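Local coordinates for protein fumarate reductase iron-sulfur subunit (Mycolicibacterium smegmatis, PDB 7D6V) that probably relays electrons through three iron-sulfur clusters from the flavoprotein subunit to a quinone in a mycobacterial succinate dehydrogenase, at residues Leu34-Ile37 with His38-Gln41; Thr103-Ser106 with Phe107-Glu110. All coordinates share one frame; numbering follows the deposited sequence.

How the interactions relate
Starting from the N terminus, the chain runs through the paired strands 4-14 and 17-27 and then enters helix 33-43, where interaction 1 joins successive turns; the Leu34 side chain is about 4 Å from the Fe2S2 cluster. Much later, after strands 97-99 and 102-103, interaction 2 runs through Asp104-Ser106 into helix 107-112, whose Asn108 side chain is about 8 Å from the Fe4S4 cluster. Each contact closes on itself within eight consecutive residues, so the two follow in series and neither nest nor cross. Interactions 1 and 2 have centres about 25 Å apart. Both fall in the 2Fe-2S domain range: helix 33-43 packs on its beta-grasp sheet, while interaction 2 meets the Fe4S4 region through Phe149 and Gln152. Both also face subunit A.

Interaction 1: Leu34-Ile37 with His38-Gln41; sequences LDII and HRLQ
Leu34 and His38 meet one turn apart on helix 33-43, the leucine branch lying over a face of the imidazole. This is a CH-pi contact: Leu34 CG is 4.1 Å from the centroid of the His38 ring and 28° off its normal, while Leu34 CD1 comes within 3.7 Å of His38 NE2. With chi1 of -74°, His38 CG lies beside its own backbone N, which folds the ring back along the helix until Leu34 O also sits above the ring plane, toward the rim.

Four backbone bonds hold the turns together. His38 N to Leu34 O, Arg39 N to Asp35 O, Leu40 N to Ile36 O and Gln41 N to Ile37 O each measure 2.9 Å, regular alpha-helical spacing.

The polar ends look elsewhere. Asp35 OD1 accepts the N-H of Val32 near the start of the helix, Arg39 NH2 makes a salt bridge with Glu31, and Gln41 NE2 donates to Leu48 O.

Asp35 and Arg39 touch Leu257 of subunit A, Leu34 reaches Cys74 and the Fe2S2 cluster, and the His38 ring meets Trp52. This is the helix packed on the sheet of the beta-grasp, plant-type 2Fe-2S domain, with Ile36 and Leu40 against Val25 of strand 17-27.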
loop_
_atom_site.group_PDB
_atom_site.type_symbol
_atom_site.label_atom_id
_atom_site.label_comp_id
_atom_site.label_asym_id
_atom_site.label_seq_id
_atom_site.Cartn_x
_atom_site.Cartn_y
_atom_site.Cartn_z
ATOM N N LEU B 34 -4.703 15.426 -6.145
ATOM C CA LEU B 34 -5.684 14.601 -6.841
ATOM C C LEU B 34 -7.082 15.204 -6.779
ATOM O O LEU B 34 -7.856 15.061 -7.731
ATOM C CB LEU B 34 -5.684 13.186 -6.263
ATOM C CG LEU B 34 -6.460 12.125 -7.043
ATOM C CD1 LEU B 34 -6.076 12.143 -8.511
ATOM C CD2 LEU B 34 -6.236 10.749 -6.450
ATOM N N ASP B 35 -7.425 15.886 -5.683
ATOM C CA ASP B 35 -8.702 16.591 -5.626
ATOM C C ASP B 35 -8.767 17.702 -6.665
ATOM O O ASP B 35 -9.809 17.914 -7.298
ATOM C CB ASP B 35 -8.939 17.163 -4.229
ATOM C CG ASP B 35 -8.890 16.109 -3.146
ATOM O OD1 ASP B 35 -8.332 16.395 -2.067
ATOM O OD2 ASP B 35 -9.406 14.994 -3.372
ATOM N N ILE B 36 -7.667 18.433 -6.845
ATOM C CA ILE B 36 -7.631 19.491 -7.848
ATOM C C ILE B 36 -7.766 18.902 -9.244
ATOM O O ILE B 36 -8.435 19.472 -10.114
ATOM C CB ILE B 36 -6.341 20.316 -7.696
ATOM C CG1 ILE B 36 -6.069 20.609 -6.222
ATOM C CG2 ILE B 36 -6.439 21.606 -8.475
ATOM C CD1 ILE B 36 -7.117 21.468 -5.566
ATOM N N ILE B 37 -7.143 17.747 -9.477
ATOM C CA ILE B 37 -7.269 17.075 -10.767
ATOM C C ILE B 37 -8.709 16.636 -11.001
ATOM O O ILE B 37 -9.234 16.749 -12.113
ATOM C CB ILE B 37 -6.289 15.890 -10.847
ATOM C CG1 ILE B 37 -4.852 16.379 -10.681
ATOM C CG2 ILE B 37 -6.441 15.155 -12.162
ATOM C CD1 ILE B 37 -4.354 17.222 -11.829
ATOM N N HIS B 38 -9.367 16.121 -9.959
ATOM C CA HIS B 38 -10.765 15.719 -10.085
ATOM C C HIS B 38 -11.663 16.911 -10.389
ATOM O O HIS B 38 -12.588 16.810 -11.206
ATOM C CB HIS B 38 -11.225 15.020 -8.809
ATOM C CG HIS B 38 -10.683 13.634 -8.652
ATOM N ND1 HIS B 38 -10.766 12.934 -7.469
ATOM C CD2 HIS B 38 -10.049 12.820 -9.528
ATOM C CE1 HIS B 38 -10.207 11.748 -7.623
ATOM N NE2 HIS B 38 -9.764 11.654 -8.863
ATOM N N ARG B 39 -11.420 18.044 -9.729
ATOM C CA ARG B 39 -12.195 19.247 -10.015
ATOM C C ARG B 39 -11.973 19.718 -11.447
ATOM O O ARG B 39 -12.919 20.133 -12.129
ATOM C CB ARG B 39 -11.837 20.352 -9.026
ATOM C CG ARG B 39 -12.844 21.483 -8.991
ATOM C CD ARG B 39 -12.367 22.636 -8.136
ATOM N NE ARG B 39 -11.666 22.179 -6.941
ATOM C CZ ARG B 39 -12.266 21.815 -5.813
ATOM N NH1 ARG B 39 -13.587 21.847 -5.721
ATOM N NH2 ARG B 39 -11.546 21.416 -4.778
ATOM N N LEU B 40 -10.727 19.660 -11.920
ATOM C CA LEU B 40 -10.441 20.028 -13.303
ATOM C C LEU B 40 -11.142 19.090 -14.279
ATOM O O LEU B 40 -11.632 19.526 -15.326
ATOM C CB LEU B 40 -8.931 20.024 -13.531
ATOM C CG LEU B 40 -8.425 20.533 -14.876
ATOM C CD1 LEU B 40 -8.702 22.012 -15.024
ATOM C CD2 LEU B 40 -6.943 20.243 -15.019
ATOM N N GLN B 41 -11.186 17.797 -13.956
ATOM C CA GLN B 41 -11.908 16.842 -14.790
ATOM C C GLN B 41 -13.396 17.154 -14.836
ATOM O O GLN B 41 -14.014 17.118 -15.905
ATOM C CB GLN B 41 -11.692 15.426 -14.266
ATOM C CG GLN B 41 -10.698 14.613 -15.049
ATOM C CD GLN B 41 -10.619 13.192 -14.555
ATOM O OE1 GLN B 41 -11.094 12.877 -13.467
ATOM N NE2 GLN B 41 -10.022 12.319 -15.353
#

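Interaction 2: Thr103-Ser106 with Phe107-Glu110; sequences TDVS and FNYE
Val105 passes its side chain across the amide of Asn108, and its carbonyl oxygen points at the ring of Tyr109. This is the packed side of the contact. Val105 CB is 3.7 Å from Asn108 ND2. The Asn108 CG lies beside its own backbone N, chi1 -51°, turning the amide back toward the incoming chain, and its OD1 accepts a bond from Gln152. Val105 O approaches the Tyr109 ring at its edge and in its plane, 3.2 Å from CD2 and 3.4 Å from CE2. Phe95 touches both Val105 and Asn108, while Leu41 of subunit A packs on Val105 and Tyr109. The first helical bond, Glu110 N to Ser106 O at 2.9 Å, joins the two segments. Before it, inverse gamma turns centred on Asp104 and Val105 carry the chain to the helix from strand 102-103.

Toward solvent the grip is looser. Ser106, the N-cap residue, makes no capping bond with its hydroxyl; its OG instead gives a weak bond to Asp104 OD1 at 3.4 Å. Glu110, exposed, bends at chi2 so that its CD comes within 3.4 Å of Ser106 O, while OE1 only loosely approaches Ser106 OG at the rim.

The backbone thus starts the helix, while the firmer side-chain bonds lead outward: Asn108 to Gln152, beside the cluster ligand Cys151, and Tyr109 OH to Phe42 O of subunit A. That chemistry is consistent with a link between the Fe4S4 region and the neighbouring subunit.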
loop_
_atom_site.group_PDB
_atom_site.type_symbol
_atom_site.label_atom_id
_atom_site.label_comp_id
_atom_site.label_asym_id
_atom_site.label_seq_id
_atom_site.Cartn_x
_atom_site.Cartn_y
_atom_site.Cartn_z
ATOM N N THR B 103 0.826 6.119 -17.668
ATOM C CA THR B 103 1.935 5.467 -18.340
ATOM C C THR B 103 1.692 3.965 -18.394
ATOM O O THR B 103 0.864 3.420 -17.662
ATOM C CB THR B 103 3.271 5.752 -17.641
ATOM O OG1 THR B 103 3.139 5.512 -16.235
ATOM C CG2 THR B 103 3.687 7.189 -17.866
ATOM N N ASP B 104 2.426 3.303 -19.283
ATOM C CA ASP B 104 2.345 1.853 -19.435
ATOM C C ASP B 104 3.289 1.219 -18.424
ATOM O O ASP B 104 4.461 0.969 -18.705
ATOM C CB ASP B 104 2.685 1.443 -20.860
ATOM C CG ASP B 104 2.466 -0.032 -21.110
ATOM O OD1 ASP B 104 3.273 -0.635 -21.846
ATOM O OD2 ASP B 104 1.493 -0.590 -20.568
ATOM N N VAL B 105 2.777 0.966 -17.225
ATOM C CA VAL B 105 3.561 0.280 -16.187
ATOM C C VAL B 105 3.293 -1.209 -16.372
ATOM O O VAL B 105 2.496 -1.838 -15.674
ATOM C CB VAL B 105 3.226 0.786 -14.779
ATOM C CG1 VAL B 105 3.810 2.166 -14.570
ATOM C CG2 VAL B 105 1.722 0.840 -14.567
ATOM N N SER B 106 3.998 -1.794 -17.332
ATOM C CA SER B 106 3.951 -3.228 -17.576
ATOM C C SER B 106 5.320 -3.877 -17.547
ATOM O O SER B 106 5.399 -5.103 -17.410
ATOM C CB SER B 106 3.278 -3.525 -18.923
ATOM O OG SER B 106 4.166 -3.295 -20.000
ATOM N N PHE B 107 6.393 -3.098 -17.683
ATOM C CA PHE B 107 7.738 -3.584 -17.413
ATOM C C PHE B 107 7.825 -4.179 -16.013
ATOM O O PHE B 107 8.482 -5.204 -15.799
ATOM C CB PHE B 107 8.718 -2.421 -17.610
ATOM C CG PHE B 107 10.010 -2.549 -16.860
ATOM C CD1 PHE B 107 11.105 -3.160 -17.441
ATOM C CD2 PHE B 107 10.145 -2.016 -15.589
ATOM C CE1 PHE B 107 12.295 -3.263 -16.760
ATOM C CE2 PHE B 107 11.333 -2.122 -14.904
ATOM C CZ PHE B 107 12.409 -2.744 -15.490
ATOM N N ASN B 108 7.131 -3.565 -15.052
ATOM C CA ASN B 108 7.132 -4.072 -13.685
ATOM C C ASN B 108 6.432 -5.422 -13.586
ATOM O O ASN B 108 6.935 -6.341 -12.933
ATOM C CB ASN B 108 6.468 -3.055 -12.760
ATOM C CG ASN B 108 7.041 -1.668 -12.919
ATOM O OD1 ASN B 108 8.110 -1.368 -12.400
ATOM N ND2 ASN B 108 6.333 -0.813 -13.643
ATOM N N TYR B 109 5.275 -5.567 -14.230
ATOM C CA TYR B 109 4.572 -6.842 -14.183
ATOM C C TYR B 109 5.288 -7.920 -14.980
ATOM O O TYR B 109 5.111 -9.107 -14.693
ATOM C CB TYR B 109 3.138 -6.660 -14.673
ATOM C CG TYR B 109 2.314 -5.819 -13.730
ATOM C CD1 TYR B 109 1.721 -6.379 -12.610
ATOM C CD2 TYR B 109 2.152 -4.460 -13.945
ATOM C CE1 TYR B 109 0.982 -5.612 -11.738
ATOM C CE2 TYR B 109 1.414 -3.686 -13.079
ATOM C CZ TYR B 109 0.830 -4.268 -11.978
ATOM O OH TYR B 109 0.092 -3.501 -11.111
ATOM N N GLU B 110 6.098 -7.535 -15.968
ATOM C CA GLU B 110 6.937 -8.509 -16.656
ATOM C C GLU B 110 8.102 -8.944 -15.779
ATOM O O GLU B 110 8.486 -10.118 -15.786
ATOM C CB GLU B 110 7.438 -7.925 -17.974
ATOM C CG GLU B 110 6.502 -8.170 -19.140
ATOM C CD GLU B 110 6.435 -6.993 -20.090
ATOM O OE1 GLU B 110 5.363 -6.778 -20.692
ATOM O OE2 GLU B 110 7.452 -6.282 -20.236
#